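Local coordinates for protein EmGH1 (Erythrobacter marinus, PDB 5Z87) that probably hydrolyses beta-glucosidic bonds as a family 3 glycoside hydrolase, and may also act on arabinofuranosides and xylosides, at residues 105-109 and 390-396; 135-141 and 168-172. One frame throughout, in Å; residues are numbered along the deposited sequence.

Interaction 1 of 2, residues 105-109 and 390-396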
loop_
_atom_site.group_PDB
_atom_site.type_symbol
_atom_site.label_atom_id
_atom_site.label_comp_id
_atom_site.label_asym_id
_atom_site.label_seq_id
_atom_site.Cartn_x
_atom_site.Cartn_y
_atom_site.Cartn_z
ATOM N N ALA A 105 -32.367 -26.688 16.389
ATOM C CA ALA A 105 -32.753 -26.376 17.761
ATOM C C ALA A 105 -32.702 -27.605 18.663
ATOM O O ALA A 105 -32.250 -27.522 19.810
ATOM C CB ALA A 105 -34.152 -25.770 17.768
ATOM N N ARG A 106 -33.155 -28.757 18.166
ATOM C CA ARG A 106 -33.156 -29.950 19.005
ATOM C C ARG A 106 -31.739 -30.450 19.237
ATOM O O ARG A 106 -31.412 -30.902 20.340
ATOM C CB ARG A 106 -34.030 -31.044 18.385
ATOM C CG ARG A 106 -35.532 -30.783 18.556
ATOM C CD ARG A 106 -36.395 -31.956 18.062
ATOM N NE ARG A 106 -36.393 -32.074 16.602
ATOM C CZ ARG A 106 -37.304 -31.522 15.803
ATOM N NH1 ARG A 106 -38.308 -30.823 16.319
ATOM N NH2 ARG A 106 -37.209 -31.671 14.487
ATOM N N ALA A 107 -30.878 -30.369 18.217
ATOM C CA ALA A 107 -29.519 -30.876 18.388
ATOM C C ALA A 107 -28.732 -30.023 19.378
ATOM O O ALA A 107 -27.875 -30.547 20.103
ATOM C CB ALA A 107 -28.805 -30.962 17.034
ATOM N N VAL A 108 -29.030 -28.723 19.454
ATOM C CA VAL A 108 -28.354 -27.873 20.428
ATOM C C VAL A 108 -28.873 -28.163 21.833
ATOM O O VAL A 108 -28.104 -28.176 22.802
ATOM C CB VAL A 108 -28.528 -26.390 20.053
ATOM C CG1 VAL A 108 -27.977 -25.499 21.142
ATOM C CG2 VAL A 108 -27.841 -26.085 18.731
ATOM N N MET A 109 -30.185 -28.380 21.968
ATOM C CA MET A 109 -30.745 -28.736 23.270
ATOM C C MET A 109 -30.066 -29.976 23.830
ATOM O O MET A 109 -29.545 -29.958 24.949
ATOM C CB MET A 109 -32.247 -28.943 23.147
ATOM C CG MET A 109 -32.995 -27.636 23.076
ATOM S SD MET A 109 -34.539 -27.857 22.227
ATOM C CE MET A 109 -35.565 -28.561 23.530
ATOM N N PHE A 390 -32.734 -23.730 26.080
ATOM C CA PHE A 390 -31.584 -23.679 25.185
ATOM C C PHE A 390 -31.965 -23.210 23.782
ATOM O O PHE A 390 -31.161 -22.552 23.114
ATOM C CB PHE A 390 -30.917 -25.048 25.116
ATOM C CG PHE A 390 -30.504 -25.585 26.450
ATOM C CD1 PHE A 390 -29.858 -24.771 27.371
ATOM C CD2 PHE A 390 -30.764 -26.907 26.790
ATOM C CE1 PHE A 390 -29.468 -25.270 28.608
ATOM C CE2 PHE A 390 -30.379 -27.414 28.017
ATOM C CZ PHE A 390 -29.730 -26.594 28.932
ATOM N N ALA A 391 -33.172 -23.528 23.330
ATOM C CA ALA A 391 -33.629 -23.291 21.961
ATOM C C ALA A 391 -35.146 -23.472 21.941
ATOM O O ALA A 391 -35.770 -23.687 22.986
ATOM C CB ALA A 391 -32.927 -24.229 20.982
ATOM N N ASP A 392 -35.737 -23.401 20.747
ATOM C CA ASP A 392 -37.193 -23.426 20.579
ATOM C C ASP A 392 -37.496 -23.991 19.206
ATOM O O ASP A 392 -37.687 -23.243 18.236
ATOM C CB ASP A 392 -37.815 -22.039 20.733
ATOM C CG ASP A 392 -39.348 -22.078 20.771
ATOM O OD1 ASP A 392 -39.947 -23.079 20.325
ATOM O OD2 ASP A 392 -39.957 -21.097 21.247
ATOM N N PRO A 393 -37.578 -25.316 19.087
ATOM C CA PRO A 393 -37.671 -25.923 17.749
ATOM C C PRO A 393 -38.854 -25.446 16.927
ATOM O O PRO A 393 -38.717 -25.274 15.709
ATOM C CB PRO A 393 -37.750 -27.426 18.063
ATOM C CG PRO A 393 -37.037 -27.556 19.386
ATOM C CD PRO A 393 -37.381 -26.315 20.150
ATOM N N ALA A 394 -40.009 -25.204 17.550
ATOM C CA ALA A 394 -41.198 -24.898 16.759
ATOM C C ALA A 394 -41.186 -23.456 16.274
ATOM O O ALA A 394 -41.566 -23.181 15.132
ATOM C CB ALA A 394 -42.471 -25.194 17.564
ATOM N N LEU A 395 -40.766 -22.526 17.129
ATOM C CA LEU A 395 -40.559 -21.153 16.684
ATOM C C LEU A 395 -39.491 -21.085 15.601
ATOM O O LEU A 395 -39.648 -20.359 14.615
ATOM C CB LEU A 395 -40.167 -20.267 17.864
ATOM C CG LEU A 395 -39.866 -18.817 17.483
ATOM C CD1 LEU A 395 -41.120 -18.170 16.880
ATOM C CD2 LEU A 395 -39.326 -18.014 18.680
ATOM N N ALA A 396 -38.397 -21.827 15.773
ATOM C CA ALA A 396 -37.357 -21.877 14.749
ATOM C C ALA A 396 -37.934 -22.258 13.390
ATOM O O ALA A 396 -37.475 -21.767 12.352
ATOM C CB ALA A 396 -36.262 -22.872 15.150
#
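Ala105 and Pro393 meet at the closest point of this contact, where the methyl CB of Ala105 rests 3.5 Å from Pro393 CA. The same methyl packs against the proline ring and against the CB of Ala391, 3.8 Å away, so one small side chain fits between the loop and the first turn of the helix that follows it. Pro393 is held from two more directions. The aliphatic CG of Arg106 lies 3.7 Å from Pro393 CG, while Met109 SD comes up to the ring carbons of Pro393, 3.8 Å from CG. Met109 has its CG anti to its own carbonyl carbon (chi1 -77°), and CG packs 3.9 Å from Phe390 CB and near the Ala391 methyl. The Phe390 ring comes up beside Met109, its CD2 3.8 Å from Met109 O. No hydrogen bond joins the two segments, so shape and apolar packing make the contact. It fastens helix 101-116 of the family 3 N-terminal domain, a TIM-barrel-type domain, to helix 393-399, which lies some 280 residues further on in the chain. Pro393 opens that helix, right after its N-cap Asp392, whose OD1 accepts a weak capping bond from Leu395 N at 3.3 Å. The backbone of Asp392 is tied in turn to Ser171 of helix 155-171, and Leu395 and Ala396 also pack on Ser171. Further out, the Arg106 guanidinium turns to a salt bridge with Asp103 one turn back on its own helix, and the Phe390 side chain continues onto Gln112 and Val116.

Interaction 2 of 2, residues 135-141 and 168-172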
loop_
_atom_site.group_PDB
_atom_site.type_symbol
_atom_site.label_atom_id
_atom_site.label_comp_id
_atom_site.label_asym_id
_atom_site.label_seq_id
_atom_site.Cartn_x
_atom_site.Cartn_y
_atom_site.Cartn_z
ATOM N N LEU A 135 -28.410 -15.664 9.123
ATOM C CA LEU A 135 -27.802 -16.790 9.815
ATOM C C LEU A 135 -27.229 -17.798 8.823
ATOM O O LEU A 135 -27.931 -18.273 7.929
ATOM C CB LEU A 135 -28.841 -17.461 10.705
ATOM C CG LEU A 135 -28.477 -18.824 11.259
ATOM C CD1 LEU A 135 -27.365 -18.717 12.297
ATOM C CD2 LEU A 135 -29.750 -19.402 11.848
ATOM N N LEU A 136 -25.948 -18.136 8.979
ATOM C CA LEU A 136 -25.334 -19.167 8.146
ATOM C C LEU A 136 -25.794 -20.522 8.671
ATOM O O LEU A 136 -25.128 -21.180 9.475
ATOM C CB LEU A 136 -23.816 -19.041 8.150
ATOM C CG LEU A 136 -23.003 -19.609 6.981
ATOM C CD1 LEU A 136 -21.511 -19.482 7.287
ATOM C CD2 LEU A 136 -23.332 -21.057 6.621
ATOM N N ALA A 137 -26.958 -20.949 8.192
ATOM C CA ALA A 137 -27.499 -22.243 8.590
ATOM C C ALA A 137 -28.534 -22.682 7.567
ATOM O O ALA A 137 -29.166 -21.855 6.906
ATOM C CB ALA A 137 -28.132 -22.205 9.990
ATOM N N ASP A 138 -28.702 -23.994 7.465
ATOM C CA ASP A 138 -29.622 -24.567 6.499
ATOM C C ASP A 138 -31.027 -24.011 6.694
ATOM O O ASP A 138 -31.554 -23.987 7.811
ATOM C CB ASP A 138 -29.619 -26.086 6.636
ATOM C CG ASP A 138 -30.059 -26.775 5.379
ATOM O OD1 ASP A 138 -31.276 -26.749 5.085
ATOM O OD2 ASP A 138 -29.177 -27.324 4.680
ATOM N N GLY A 139 -31.615 -23.518 5.608
ATOM C CA GLY A 139 -32.967 -23.007 5.647
ATOM C C GLY A 139 -33.160 -21.628 6.239
ATOM O O GLY A 139 -34.307 -21.204 6.375
ATOM N N ALA A 140 -32.096 -20.901 6.587
ATOM C CA ALA A 140 -32.258 -19.547 7.117
ATOM C C ALA A 140 -32.334 -18.512 5.990
ATOM O O ALA A 140 -31.825 -18.728 4.887
ATOM C CB ALA A 140 -31.111 -19.197 8.066
ATOM N N THR A 141 -32.988 -17.380 6.285
ATOM C CA THR A 141 -33.152 -16.287 5.328
ATOM C C THR A 141 -31.807 -15.650 4.977
ATOM O O THR A 141 -31.078 -15.191 5.862
ATOM C CB THR A 141 -34.088 -15.225 5.892
ATOM O OG1 THR A 141 -35.180 -15.858 6.562
ATOM C CG2 THR A 141 -34.621 -14.323 4.774
ATOM N N GLU A 168 -33.990 -15.755 14.168
ATOM C CA GLU A 168 -33.744 -17.061 13.576
ATOM C C GLU A 168 -32.604 -17.774 14.293
ATOM O O GLU A 168 -32.651 -18.994 14.491
ATOM C CB GLU A 168 -33.453 -16.916 12.072
ATOM C CG GLU A 168 -34.591 -16.265 11.271
ATOM C CD GLU A 168 -34.503 -16.470 9.752
ATOM O OE1 GLU A 168 -33.651 -17.256 9.260
ATOM O OE2 GLU A 168 -35.308 -15.825 9.040
ATOM N N ALA A 169 -31.580 -17.026 14.708
ATOM C CA ALA A 169 -30.430 -17.647 15.357
ATOM C C ALA A 169 -30.783 -18.118 16.768
ATOM O O ALA A 169 -30.492 -19.257 17.143
ATOM C CB ALA A 169 -29.248 -16.668 15.383
ATOM N N ARG A 170 -31.412 -17.250 17.562
ATOM C CA ARG A 170 -31.700 -17.589 18.953
ATOM C C ARG A 170 -32.711 -18.731 19.043
ATOM O O ARG A 170 -32.559 -19.643 19.864
ATOM C CB ARG A 170 -32.191 -16.340 19.693
ATOM C CG ARG A 170 -32.231 -16.469 21.214
ATOM C CD ARG A 170 -30.847 -16.775 21.783
ATOM N NE ARG A 170 -30.887 -17.240 23.168
ATOM C CZ ARG A 170 -30.668 -16.460 24.223
ATOM N NH1 ARG A 170 -30.728 -16.957 25.454
ATOM N NH2 ARG A 170 -30.392 -15.176 24.048
ATOM N N SER A 171 -33.726 -18.723 18.179
ATOM C CA SER A 171 -34.690 -19.819 18.171
ATOM C C SER A 171 -34.039 -21.152 17.827
ATOM O O SER A 171 -34.562 -22.204 18.212
ATOM C CB SER A 171 -35.826 -19.518 17.184
ATOM O OG SER A 171 -35.368 -19.657 15.850
ATOM N N ARG A 172 -32.914 -21.140 17.121
ATOM C CA ARG A 172 -32.197 -22.365 16.778
ATOM C C ARG A 172 -31.083 -22.691 17.771
ATOM O O ARG A 172 -30.296 -23.612 17.532
ATOM C CB ARG A 172 -31.633 -22.272 15.352
ATOM C CG ARG A 172 -32.720 -22.194 14.267
ATOM C CD ARG A 172 -32.167 -21.818 12.885
ATOM N NE ARG A 172 -31.389 -22.908 12.309
ATOM C CZ ARG A 172 -31.379 -23.223 11.019
ATOM N NH1 ARG A 172 -32.103 -22.517 10.149
ATOM N NH2 ARG A 172 -30.649 -24.246 10.597
HETATM O O HOH W 1 -31.159 -15.515 8.621
#
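Arg172 points its guanidinium end-on at the backbone carbonyl of Asp138, the second residue of a type II beta turn running from Ala137 to Ala140. This turn follows strand 126-129 of the TIM-barrel-type domain and is pinned to the end of helix 155-171. NH1 and NH2 both bond to Asp138 O, at 2.8 and 2.9 Å; the carbonyl oxygen lies in the guanidinium plane, and NH2 meets it on a lone pair whereas NH1 is tilted 32° from the carbonyl plane. Ala137 CB sits over one face of the group, offset toward its rim, and Leu135 crosses the arginine chain obliquely, CD2 3.6 Å from Arg172 CD. The bend at chi3 (71°) swings the guanidinium toward the turn, and Asn104 accepts from NE. With only an alanine at Arg172, Asp138 O would probably lose its two guanidinium donors, and a gap would be likely to open beside Leu135 and Ala137. Glu168, extended beyond CG, crosses the Thr141 side chain at about a right angle and holds the loop at Thr141: its OE1 accepts from Thr141 N at 3.1 Å through the syn lone pair. His405 adds a hydrogen bond to OE2. One water accepts from Leu135 N and donates to Thr141 O and to Glu168 OE1, the last at 3.1 Å.

Overall arrangement
The centres of interactions 1 and 2 lie 11 Å apart, on the same side of the chain's centre, and they touch. In chain order, helix 101-116 comes first, then the 135-141 loop, the end of helix 155-171, and much later the 390-396 segment, so both segments of interaction 2 fall between those of interaction 1. Ser171 is the residue they share. The end of helix 155-171 packs on the 135-141 loop in interaction 2 and also reaches the start of helix 393-399, which interaction 1 ties to helix 101-116. Early barrel elements are thus joined to chain that follows helix 366-382, away from the annotated sites.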